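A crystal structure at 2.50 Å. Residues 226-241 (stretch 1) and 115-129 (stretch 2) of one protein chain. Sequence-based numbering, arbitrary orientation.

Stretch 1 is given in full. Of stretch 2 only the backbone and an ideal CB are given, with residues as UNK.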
# COMPACT_ATOMS: atom_id res chain seq x y z
N VAL A 226 -20.03 -21.61 -10.51
CA VAL A 226 -20.31 -20.95 -9.19
C VAL A 226 -20.67 -19.49 -9.47
O VAL A 226 -20.00 -18.85 -10.28
CB VAL A 226 -19.11 -21.05 -8.22
CG1 VAL A 226 -19.37 -20.34 -6.89
CG2 VAL A 226 -18.67 -22.47 -7.97
N LEU A 227 -21.71 -18.99 -8.81
CA LEU A 227 -22.10 -17.56 -8.76
C LEU A 227 -22.26 -17.21 -7.28
O LEU A 227 -22.94 -17.98 -6.57
CB LEU A 227 -23.39 -17.37 -9.55
CG LEU A 227 -23.83 -15.92 -9.79
CD1 LEU A 227 -24.97 -15.87 -10.78
CD2 LEU A 227 -24.26 -15.26 -8.50
N GLY A 228 -21.64 -16.11 -6.84
CA GLY A 228 -21.62 -15.67 -5.44
C GLY A 228 -22.38 -14.36 -5.29
O GLY A 228 -22.09 -13.42 -6.05
N LEU A 229 -23.32 -14.29 -4.36
CA LEU A 229 -24.06 -13.05 -4.07
C LEU A 229 -24.08 -12.88 -2.56
O LEU A 229 -24.33 -13.86 -1.84
CB LEU A 229 -25.49 -13.09 -4.62
CG LEU A 229 -25.65 -13.42 -6.10
CD1 LEU A 229 -27.13 -13.56 -6.43
CD2 LEU A 229 -25.00 -12.37 -7.00
N SER A 230 -23.81 -11.65 -2.13
CA SER A 230 -23.95 -11.23 -0.74
C SER A 230 -24.96 -10.08 -0.72
O SER A 230 -25.02 -9.30 -1.70
CB SER A 230 -22.62 -10.87 -0.17
OG SER A 230 -21.79 -12.01 -0.19
N THR A 231 -25.81 -10.11 0.30
CA THR A 231 -26.58 -8.96 0.80
C THR A 231 -25.59 -8.16 1.65
O THR A 231 -25.07 -8.72 2.62
CB THR A 231 -27.81 -9.43 1.58
OG1 THR A 231 -28.71 -10.08 0.68
CG2 THR A 231 -28.47 -8.27 2.29
N ILE A 232 -25.30 -6.93 1.25
CA ILE A 232 -24.46 -6.02 2.07
C ILE A 232 -25.36 -5.52 3.21
O ILE A 232 -25.96 -4.46 3.07
CB ILE A 232 -23.86 -4.92 1.19
CG1 ILE A 232 -23.05 -5.50 0.04
CG2 ILE A 232 -23.03 -3.96 2.04
CD1 ILE A 232 -21.87 -6.32 0.47
N THR A 233 -25.46 -6.30 4.28
CA THR A 233 -26.37 -6.10 5.43
C THR A 233 -25.95 -4.87 6.24
O THR A 233 -26.83 -4.23 6.85
CB THR A 233 -26.40 -7.36 6.30
OG1 THR A 233 -25.04 -7.67 6.61
CG2 THR A 233 -27.07 -8.53 5.61
N ASP A 234 -24.65 -4.57 6.28
CA ASP A 234 -24.08 -3.44 7.06
C ASP A 234 -22.92 -2.84 6.25
O ASP A 234 -22.51 -3.44 5.25
CB ASP A 234 -23.66 -3.87 8.48
CG ASP A 234 -22.57 -4.94 8.57
OD1 ASP A 234 -22.81 -6.08 8.09
OD2 ASP A 234 -21.48 -4.64 9.13
N MET A 235 -22.43 -1.69 6.68
CA MET A 235 -21.23 -1.05 6.10
C MET A 235 -20.11 -1.16 7.15
O MET A 235 -20.20 -0.53 8.22
CB MET A 235 -21.53 0.40 5.69
CG MET A 235 -22.36 0.51 4.40
SD MET A 235 -21.70 -0.46 3.00
CE MET A 235 -20.10 0.31 2.78
N ALA A 236 -19.15 -2.04 6.87
CA ALA A 236 -17.95 -2.31 7.70
C ALA A 236 -16.84 -1.36 7.24
O ALA A 236 -15.96 -1.78 6.44
CB ALA A 236 -17.56 -3.77 7.58
N VAL A 237 -16.91 -0.12 7.70
CA VAL A 237 -15.88 0.90 7.38
C VAL A 237 -15.38 1.51 8.69
O VAL A 237 -16.11 2.16 9.43
CB VAL A 237 -16.37 1.92 6.32
CG1 VAL A 237 -17.86 1.76 6.03
CG2 VAL A 237 -16.00 3.36 6.66
N PRO A 238 -14.09 1.29 9.02
CA PRO A 238 -13.58 1.61 10.36
C PRO A 238 -13.37 3.09 10.70
O PRO A 238 -12.98 3.38 11.81
CB PRO A 238 -12.20 0.91 10.36
CG PRO A 238 -11.77 0.91 8.90
CD PRO A 238 -13.06 0.71 8.13
N GLU A 239 -13.62 4.02 9.78
CA GLU A 239 -13.53 5.47 10.10
C GLU A 239 -14.95 6.04 10.17
O GLU A 239 -15.14 7.20 9.80
CB GLU A 239 -12.52 6.16 9.18
CG GLU A 239 -12.43 5.62 7.76
CD GLU A 239 -11.43 4.50 7.45
OE1 GLU A 239 -10.20 4.75 7.40
OE2 GLU A 239 -11.90 3.39 7.20
N ARG A 240 -15.88 5.22 10.69
CA ARG A 240 -17.32 5.48 10.99
C ARG A 240 -17.62 4.78 12.33
O ARG A 240 -17.13 3.64 12.47
CB ARG A 240 -18.18 4.94 9.84
CG ARG A 240 -18.71 6.00 8.89
CD ARG A 240 -18.58 5.70 7.40
NE ARG A 240 -19.67 4.95 6.81
CZ ARG A 240 -19.91 4.82 5.49
NH1 ARG A 240 -19.12 5.39 4.59
NH2 ARG A 240 -20.95 4.11 5.08
N GLU A 241 -18.34 5.38 13.28
CA GLU A 241 -18.64 4.72 14.59
C GLU A 241 -19.58 3.52 14.36
O GLU A 241 -20.23 3.48 13.30
CB GLU A 241 -19.22 5.68 15.64
CG GLU A 241 -20.56 6.30 15.28
CD GLU A 241 -21.58 6.38 16.41
OE1 GLU A 241 -21.75 5.36 17.13
OE2 GLU A 241 -22.21 7.45 16.56
N UNK A 115 -20.03 -4.55 3.97
CA UNK A 115 -19.39 -3.71 2.93
C UNK A 115 -18.09 -3.10 3.42
O UNK A 115 -18.13 -2.38 4.43
CB UNK A 115 -20.34 -2.59 2.48
N UNK A 116 -16.96 -3.36 2.75
CA UNK A 116 -15.66 -2.69 3.05
C UNK A 116 -15.55 -1.46 2.16
O UNK A 116 -15.20 -0.39 2.70
CB UNK A 116 -14.47 -3.63 2.82
N UNK A 117 -15.81 -1.65 0.86
CA UNK A 117 -15.94 -0.58 -0.17
C UNK A 117 -16.86 0.52 0.36
O UNK A 117 -18.05 0.25 0.56
CB UNK A 117 -16.49 -1.14 -1.48
N UNK A 118 -16.36 1.75 0.64
CA UNK A 118 -17.19 2.82 1.20
C UNK A 118 -18.33 3.28 0.27
O UNK A 118 -19.24 3.92 0.75
CB UNK A 118 -16.30 4.02 1.54
N UNK A 119 -18.23 2.96 -1.03
CA UNK A 119 -19.17 3.37 -2.10
C UNK A 119 -20.48 2.60 -1.93
O UNK A 119 -21.54 3.22 -2.10
CB UNK A 119 -18.58 3.12 -3.49
N UNK A 120 -20.38 1.31 -1.58
CA UNK A 120 -21.51 0.37 -1.28
C UNK A 120 -22.47 0.99 -0.24
O UNK A 120 -22.09 1.93 0.47
CB UNK A 120 -20.98 -0.97 -0.76
N UNK A 121 -23.69 0.45 -0.15
CA UNK A 121 -24.77 0.87 0.80
C UNK A 121 -25.36 -0.38 1.46
O UNK A 121 -25.59 -1.39 0.75
CB UNK A 121 -25.87 1.66 0.08
N UNK A 122 -25.62 -0.31 2.77
CA UNK A 122 -26.50 -1.24 3.52
C UNK A 122 -27.78 -1.45 2.70
O UNK A 122 -28.34 -0.45 2.17
CB UNK A 122 -26.83 -0.70 4.91
N UNK A 123 -28.23 -2.71 2.59
CA UNK A 123 -29.39 -3.12 1.79
C UNK A 123 -29.03 -3.53 0.36
O UNK A 123 -29.87 -4.17 -0.30
CB UNK A 123 -30.41 -1.98 1.74
N UNK A 124 -27.83 -3.18 -0.13
CA UNK A 124 -27.43 -3.45 -1.53
C UNK A 124 -27.02 -4.89 -1.73
O UNK A 124 -26.91 -5.62 -0.76
CB UNK A 124 -26.28 -2.53 -1.95
N UNK A 125 -26.78 -5.27 -2.98
CA UNK A 125 -26.40 -6.65 -3.38
C UNK A 125 -25.07 -6.59 -4.15
O UNK A 125 -24.92 -5.71 -5.06
CB UNK A 125 -27.49 -7.30 -4.24
N UNK A 126 -24.13 -7.46 -3.79
CA UNK A 126 -22.77 -7.50 -4.38
C UNK A 126 -22.62 -8.84 -5.07
O UNK A 126 -22.71 -9.86 -4.38
CB UNK A 126 -21.68 -7.30 -3.33
N UNK A 127 -22.47 -8.81 -6.39
CA UNK A 127 -21.98 -9.95 -7.20
C UNK A 127 -20.51 -10.19 -6.83
O UNK A 127 -19.75 -9.21 -6.78
CB UNK A 127 -22.13 -9.68 -8.70
N UNK A 128 -20.13 -11.43 -6.57
CA UNK A 128 -18.73 -11.83 -6.29
C UNK A 128 -17.98 -11.89 -7.62
O UNK A 128 -18.44 -12.61 -8.52
CB UNK A 128 -18.66 -13.18 -5.57
N UNK A 129 -16.86 -11.17 -7.73
CA UNK A 129 -15.93 -11.24 -8.88
C UNK A 129 -14.72 -12.10 -8.53
O UNK A 129 -14.19 -12.71 -9.44
CB UNK A 129 -15.47 -9.84 -9.30

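Position 115 runs alongside stretch 1, its N hydrogen-bonded to Asp234 O at 3.0 Å and its O receiving a weak hydrogen bond from Ala236 N at 2.7 Å. An ideal CB here would lie 2.6 Å from Met235 SD and 3.1 Å from Ile232 CG2, so no side chain fits. The residue is Gly115, and the methionine occupies the space a CB would need.

At 116 the CB points away, so many residues would do; Leu116 reaches back, its CD2 4.4 Å from Ala236 CB. Position 117 also points away and suits a polar residue, here Asn117. At 118 the CB lies sideways, 4.4 Å from Arg240 NH1; several residues would fit, and the phi of -64° admits proline, the deposited Pro118. Position 119 meets nothing of stretch 1; it is Arg119.

Position 120 points toward stretch 1, its CB 3.9 Å from Met235 SD and 4.6 Å from Ile232 CG2. An apolar residue is called for, aliphatic or aromatic. Phe120 packs its CB 3.8 Å from Met235 SD and its CD2 4.0 Å from Ile232 CD1.

The CB of 121 points away, leaving a long polar chain free, as in Arg121. At 122 phi/psi of -45/136 suits the second position of a type II turn, where alanine, proline or others fit; Ala122 places its CB 4.0 Å from Thr233 O. Position 123 has phi 91°, which favours glycine in that turn; Gly123 N donates to Ile232 O at 2.9 Å. At 124 a CB would be crowded by the O of 121, again favouring the deposited Gly124, whose O accepts from Ile232 N at 2.9 Å.

Now the chain pairs antiparallel with stretch 1. Position 125 shares a face with Thr231; its extended backbone suits beta-branched residues, valine, isoleucine or the more polar threonine. Ile125 CA makes a CA-H...O contact with Ser230 O at 3.4 Å. Position 126 lies on the face of Ser230, its CB 3.9 Å from Ile232 CD1, inviting an apolar chain. Met126 supplies one, while its N is hydrogen-bonded to Ser230 O at 2.9 Å. At 127 the CB is 4.3 Å from Leu229 CD2, inviting an aliphatic residue or methionine; Leu127 CD1 comes to 3.7 Å from Leu229 CD2.

Position 128 points toward Gly228, whose lack of a side chain leaves room for a flat ring, with Ser230 OG nearby as a polar partner. Aromatic or polar residues could fit; His128 does both, its ring face over Gly228 CA and its NE2 hydrogen-bonded to Ser230 OG at 2.7 Å. Position 129 points away; it is Leu129.

Stretch 2, residues 115-129: GLNPRFRAGGIMLHL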
# COMPACT_ATOMS: atom_id res chain seq x y z
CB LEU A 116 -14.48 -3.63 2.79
CG LEU A 116 -14.44 -4.87 3.68
CD1 LEU A 116 -13.50 -5.90 3.10
CD2 LEU A 116 -14.04 -4.50 5.10
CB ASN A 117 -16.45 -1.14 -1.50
CG ASN A 117 -16.05 -0.29 -2.69
OD1 ASN A 117 -16.40 0.88 -2.78
ND2 ASN A 117 -15.32 -0.90 -3.61
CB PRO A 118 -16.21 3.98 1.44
CG PRO A 118 -14.83 3.34 1.41
CD PRO A 118 -14.97 2.19 0.43
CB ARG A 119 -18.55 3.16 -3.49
CG ARG A 119 -17.19 3.83 -3.67
CD ARG A 119 -17.09 4.71 -4.90
NE ARG A 119 -16.11 5.78 -4.73
CZ ARG A 119 -14.91 5.84 -5.31
NH1 ARG A 119 -14.51 4.89 -6.14
NH2 ARG A 119 -14.12 6.87 -5.06
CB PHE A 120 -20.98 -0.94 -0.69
CG PHE A 120 -20.23 -1.89 -1.59
CD1 PHE A 120 -19.74 -1.52 -2.84
CD2 PHE A 120 -19.95 -3.18 -1.15
CE1 PHE A 120 -19.04 -2.41 -3.64
CE2 PHE A 120 -19.25 -4.08 -1.95
CZ PHE A 120 -18.80 -3.69 -3.19
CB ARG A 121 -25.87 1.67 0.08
CG ARG A 121 -26.42 1.04 -1.20
CD ARG A 121 -27.82 1.45 -1.62
NE ARG A 121 -28.85 0.94 -0.72
CZ ARG A 121 -30.08 1.45 -0.59
NH1 ARG A 121 -30.46 2.49 -1.32
NH2 ARG A 121 -30.93 0.92 0.27
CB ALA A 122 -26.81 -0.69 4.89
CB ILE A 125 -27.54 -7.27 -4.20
CG1 ILE A 125 -28.85 -7.34 -3.41
CG2 ILE A 125 -27.14 -8.62 -4.74
CD1 ILE A 125 -30.02 -7.87 -4.21
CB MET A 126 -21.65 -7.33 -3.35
CG MET A 126 -20.25 -7.23 -3.98
SD MET A 126 -18.88 -7.41 -2.79
CE MET A 126 -18.56 -9.17 -2.88
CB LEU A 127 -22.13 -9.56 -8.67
CG LEU A 127 -21.59 -10.55 -9.68
CD1 LEU A 127 -22.34 -11.86 -9.59
CD2 LEU A 127 -21.68 -9.97 -11.09
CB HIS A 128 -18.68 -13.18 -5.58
CG HIS A 128 -19.19 -13.16 -4.18
ND1 HIS A 128 -18.86 -14.14 -3.28
CD2 HIS A 128 -20.01 -12.29 -3.53
CE1 HIS A 128 -19.45 -13.88 -2.12
NE2 HIS A 128 -20.16 -12.75 -2.25
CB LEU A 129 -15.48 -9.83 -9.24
CG LEU A 129 -16.60 -8.96 -9.78
CD1 LEU A 129 -16.06 -7.61 -10.23
CD2 LEU A 129 -17.32 -9.66 -10.92
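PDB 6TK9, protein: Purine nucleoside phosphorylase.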